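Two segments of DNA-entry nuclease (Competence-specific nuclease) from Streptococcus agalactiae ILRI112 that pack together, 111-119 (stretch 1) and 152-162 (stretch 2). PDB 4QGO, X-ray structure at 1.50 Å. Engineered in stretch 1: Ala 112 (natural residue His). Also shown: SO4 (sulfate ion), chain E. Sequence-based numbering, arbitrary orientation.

Stretch 1 (111-119) GALIAYALA
Stretch 2 (152-162) GQNYYESLVRK

Stretch 1 leaves a strand at Gly 111 and Ala 112 (the latter an engineered substitution for His), turns through Leu 113 (phi/psi -72/-54) and Ile 114 (-108/116), and enters a helix at Tyr 116 with Ala 115 (-63/143) as N-cap residue. Stretch 2 is helical from Gln 153, phi near -60° and psi near -40°, with Gly 152 at its N-cap. Register is set by two CA pairs: Ala 115 to Glu 157 at 7.4 Å and Leu 118 to Arg 161 at 6.4 Å. One helical turn on stretch 2 thus matches three residues of stretch 1, and both stretches advance in the same sense.

The polar contact reads the last carbonyl of the strand and the first of the loop. Gln 153, extended (chi1 t, chi2 t, chi3 -19°), sends NE2 to Ala 112 O at 3.0 Å, a weak hydrogen bond because its N-H...O angle is only 124°. Gln 153 NE2 donates better to Glu 157 OE2, 3.1 Å and 149°, tying together side chains one helical turn apart. Glu 157 (m, t, chi3 -28°) reaches the loop through a water: it donates to Glu 157 OE2 and Leu 113 O, both 2.7 Å, and accepts from Ala 115 N at 3.0 Å. A carboxylate and a carbonyl, both acceptors, are thereby joined. Ala 115 CB points toward stretch 2 and lies 3.5 Å from Glu 157 OE2.

The apolar contact centres on Leu 118 (m, t), which has the largest area covered by the other stretch, 77 Å². Its CA-to-CB bond points sideways, yet Leu 118 CD2 comes within 4.0 Å of Val 160 CG1 (Val 160 chi1 t) and 3.8 Å of Arg 161 CA, resting against backbone as well as side chain. Ala 117 CB meets Arg 161 CD at 4.5 Å. Arg 161 (t, t, p, chi4 -114°) bends back along its own helix, NH2 donating to Ser 158 OG at 2.9 Å.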

# COMPACT_ATOMS: atom_id res chain seq x y z
N GLY A 111 -6.47 -4.96 -3.19
CA GLY A 111 -5.38 -4.53 -2.32
C GLY A 111 -5.82 -3.70 -1.12
O GLY A 111 -6.27 -2.57 -1.29
N ALA A 112 -5.70 -4.25 0.08
CA ALA A 112 -6.01 -3.49 1.29
C ALA A 112 -4.96 -2.43 1.57
O ALA A 112 -3.77 -2.67 1.44
CB ALA A 112 -6.12 -4.42 2.48
N LEU A 113 -5.41 -1.25 1.99
CA LEU A 113 -4.48 -0.23 2.48
C LEU A 113 -3.94 -0.68 3.83
O LEU A 113 -2.72 -0.75 4.04
CB LEU A 113 -5.15 1.14 2.60
CG LEU A 113 -5.25 1.97 1.32
CD1 LEU A 113 -6.04 1.29 0.21
CD2 LEU A 113 -5.89 3.33 1.64
N ILE A 114 -4.86 -0.97 4.75
CA ILE A 114 -4.51 -1.47 6.07
C ILE A 114 -4.89 -2.95 6.15
O ILE A 114 -6.06 -3.30 6.05
CB ILE A 114 -5.24 -0.70 7.19
CG1 ILE A 114 -5.05 0.82 7.03
CG2 ILE A 114 -4.74 -1.15 8.55
CD1 ILE A 114 -3.62 1.29 7.22
N ALA A 115 -3.88 -3.80 6.33
CA ALA A 115 -4.06 -5.26 6.32
C ALA A 115 -4.95 -5.80 7.43
O ALA A 115 -4.92 -5.33 8.57
CB ALA A 115 -2.69 -5.95 6.36
N TYR A 116 -5.72 -6.82 7.08
CA TYR A 116 -6.60 -7.51 8.01
C TYR A 116 -5.83 -7.99 9.24
O TYR A 116 -6.28 -7.81 10.37
CB TYR A 116 -7.27 -8.70 7.31
CG TYR A 116 -8.20 -9.48 8.22
CD1 TYR A 116 -9.45 -8.98 8.54
CD2 TYR A 116 -7.82 -10.70 8.77
CE1 TYR A 116 -10.31 -9.67 9.38
CE2 TYR A 116 -8.67 -11.40 9.60
CZ TYR A 116 -9.91 -10.87 9.90
OH TYR A 116 -10.77 -11.55 10.73
N ALA A 117 -4.67 -8.59 9.03
CA ALA A 117 -3.91 -9.14 10.15
C ALA A 117 -3.46 -8.04 11.12
O ALA A 117 -3.25 -8.30 12.30
CB ALA A 117 -2.71 -9.93 9.66
N LEU A 118 -3.30 -6.82 10.62
CA LEU A 118 -2.78 -5.75 11.46
C LEU A 118 -3.84 -5.07 12.32
O LEU A 118 -3.56 -4.64 13.43
CB LEU A 118 -2.04 -4.70 10.61
CG LEU A 118 -0.83 -5.22 9.84
CD1 LEU A 118 -0.25 -4.10 8.98
CD2 LEU A 118 0.22 -5.77 10.80
N ALA A 119 -5.07 -5.00 11.81
CA ALA A 119 -6.07 -4.19 12.48
C ALA A 119 -7.45 -4.83 12.54
O ALA A 119 -8.43 -4.18 12.94
CB ALA A 119 -6.15 -2.87 11.81
N GLY A 152 7.28 -6.26 -2.26
CA GLY A 152 5.94 -5.75 -2.47
C GLY A 152 5.40 -5.23 -1.15
O GLY A 152 6.11 -5.19 -0.14
N GLN A 153 4.13 -4.83 -1.16
CA GLN A 153 3.51 -4.34 0.05
C GLN A 153 3.49 -5.42 1.15
O GLN A 153 3.64 -5.09 2.34
CB GLN A 153 2.11 -3.81 -0.26
CG GLN A 153 1.35 -3.34 0.98
CD GLN A 153 0.14 -2.49 0.65
OE1 GLN A 153 0.02 -1.95 -0.46
NE2 GLN A 153 -0.77 -2.37 1.61
N ASN A 154 3.35 -6.68 0.77
CA ASN A 154 3.38 -7.77 1.75
C ASN A 154 4.67 -7.75 2.57
O ASN A 154 4.65 -8.00 3.76
CB ASN A 154 3.23 -9.14 1.07
CG ASN A 154 1.80 -9.68 1.10
OD1 ASN A 154 0.88 -9.07 1.66
ND2 ASN A 154 1.62 -10.85 0.49
N TYR A 155 5.80 -7.47 1.92
CA TYR A 155 7.08 -7.43 2.63
C TYR A 155 7.04 -6.42 3.79
O TYR A 155 7.46 -6.72 4.91
CB TYR A 155 8.24 -7.06 1.68
CG TYR A 155 9.55 -6.94 2.42
CD1 TYR A 155 10.29 -8.07 2.75
CD2 TYR A 155 10.05 -5.69 2.79
CE1 TYR A 155 11.47 -7.96 3.46
CE2 TYR A 155 11.24 -5.58 3.49
CZ TYR A 155 11.94 -6.72 3.81
OH TYR A 155 13.13 -6.61 4.51
N TYR A 156 6.56 -5.21 3.49
CA TYR A 156 6.48 -4.17 4.50
C TYR A 156 5.46 -4.46 5.57
O TYR A 156 5.69 -4.19 6.76
CB TYR A 156 6.28 -2.81 3.83
CG TYR A 156 7.58 -2.38 3.19
CD1 TYR A 156 8.55 -1.71 3.93
CD2 TYR A 156 7.87 -2.72 1.88
CE1 TYR A 156 9.76 -1.36 3.36
CE2 TYR A 156 9.08 -2.38 1.30
CZ TYR A 156 10.01 -1.69 2.05
OH TYR A 156 11.22 -1.34 1.49
N GLU A 157 4.34 -5.06 5.16
CA GLU A 157 3.35 -5.52 6.14
C GLU A 157 3.95 -6.56 7.08
O GLU A 157 3.66 -6.54 8.28
CB GLU A 157 2.09 -6.02 5.44
CG GLU A 157 1.28 -4.87 4.83
CD GLU A 157 0.23 -5.32 3.87
OE1 GLU A 157 0.41 -6.39 3.26
OE2 GLU A 157 -0.79 -4.61 3.70
N SER A 158 4.78 -7.45 6.54
CA SER A 158 5.47 -8.42 7.38
C SER A 158 6.39 -7.76 8.39
O SER A 158 6.47 -8.21 9.54
CB SER A 158 6.26 -9.41 6.53
OG SER A 158 5.38 -10.21 5.76
N LEU A 159 7.09 -6.69 8.00
CA LEU A 159 7.92 -5.98 8.97
C LEU A 159 7.08 -5.43 10.11
O LEU A 159 7.47 -5.49 11.28
CB LEU A 159 8.69 -4.83 8.31
CG LEU A 159 9.72 -5.21 7.25
CD1 LEU A 159 10.35 -3.94 6.68
CD2 LEU A 159 10.79 -6.13 7.84
N VAL A 160 5.92 -4.87 9.77
CA VAL A 160 5.06 -4.25 10.77
C VAL A 160 4.45 -5.33 11.66
O VAL A 160 4.42 -5.19 12.89
CB VAL A 160 3.94 -3.44 10.11
CG1 VAL A 160 2.99 -2.90 11.16
CG2 VAL A 160 4.55 -2.28 9.33
N ARG A 161 3.99 -6.40 11.04
CA ARG A 161 3.40 -7.52 11.78
C ARG A 161 4.39 -8.10 12.77
O ARG A 161 4.05 -8.35 13.93
CB ARG A 161 2.96 -8.58 10.77
CG ARG A 161 2.18 -9.71 11.35
CD ARG A 161 1.67 -10.64 10.26
NE ARG A 161 2.78 -11.32 9.59
CZ ARG A 161 3.11 -11.13 8.32
NH1 ARG A 161 2.42 -10.28 7.57
NH2 ARG A 161 4.13 -11.81 7.80
N LYS A 162 5.62 -8.32 12.32
CA LYS A 162 6.64 -8.89 13.19
C LYS A 162 6.96 -7.96 14.36
O LYS A 162 7.17 -8.42 15.49
CB LYS A 162 7.89 -9.27 12.40
CG LYS A 162 7.65 -10.50 11.53
CD LYS A 162 8.80 -10.77 10.58
CE LYS A 162 8.48 -11.97 9.69
NZ LYS A 162 9.64 -12.35 8.83
S SO4 E . -14.48 -11.28 11.03
O1 SO4 E . -14.74 -11.60 9.63
O2 SO4 E . -13.29 -10.43 11.12
O3 SO4 E . -15.63 -10.57 11.59
O4 SO4 E . -14.27 -12.52 11.77
O HOH W 1 -1.29 -2.56 5.40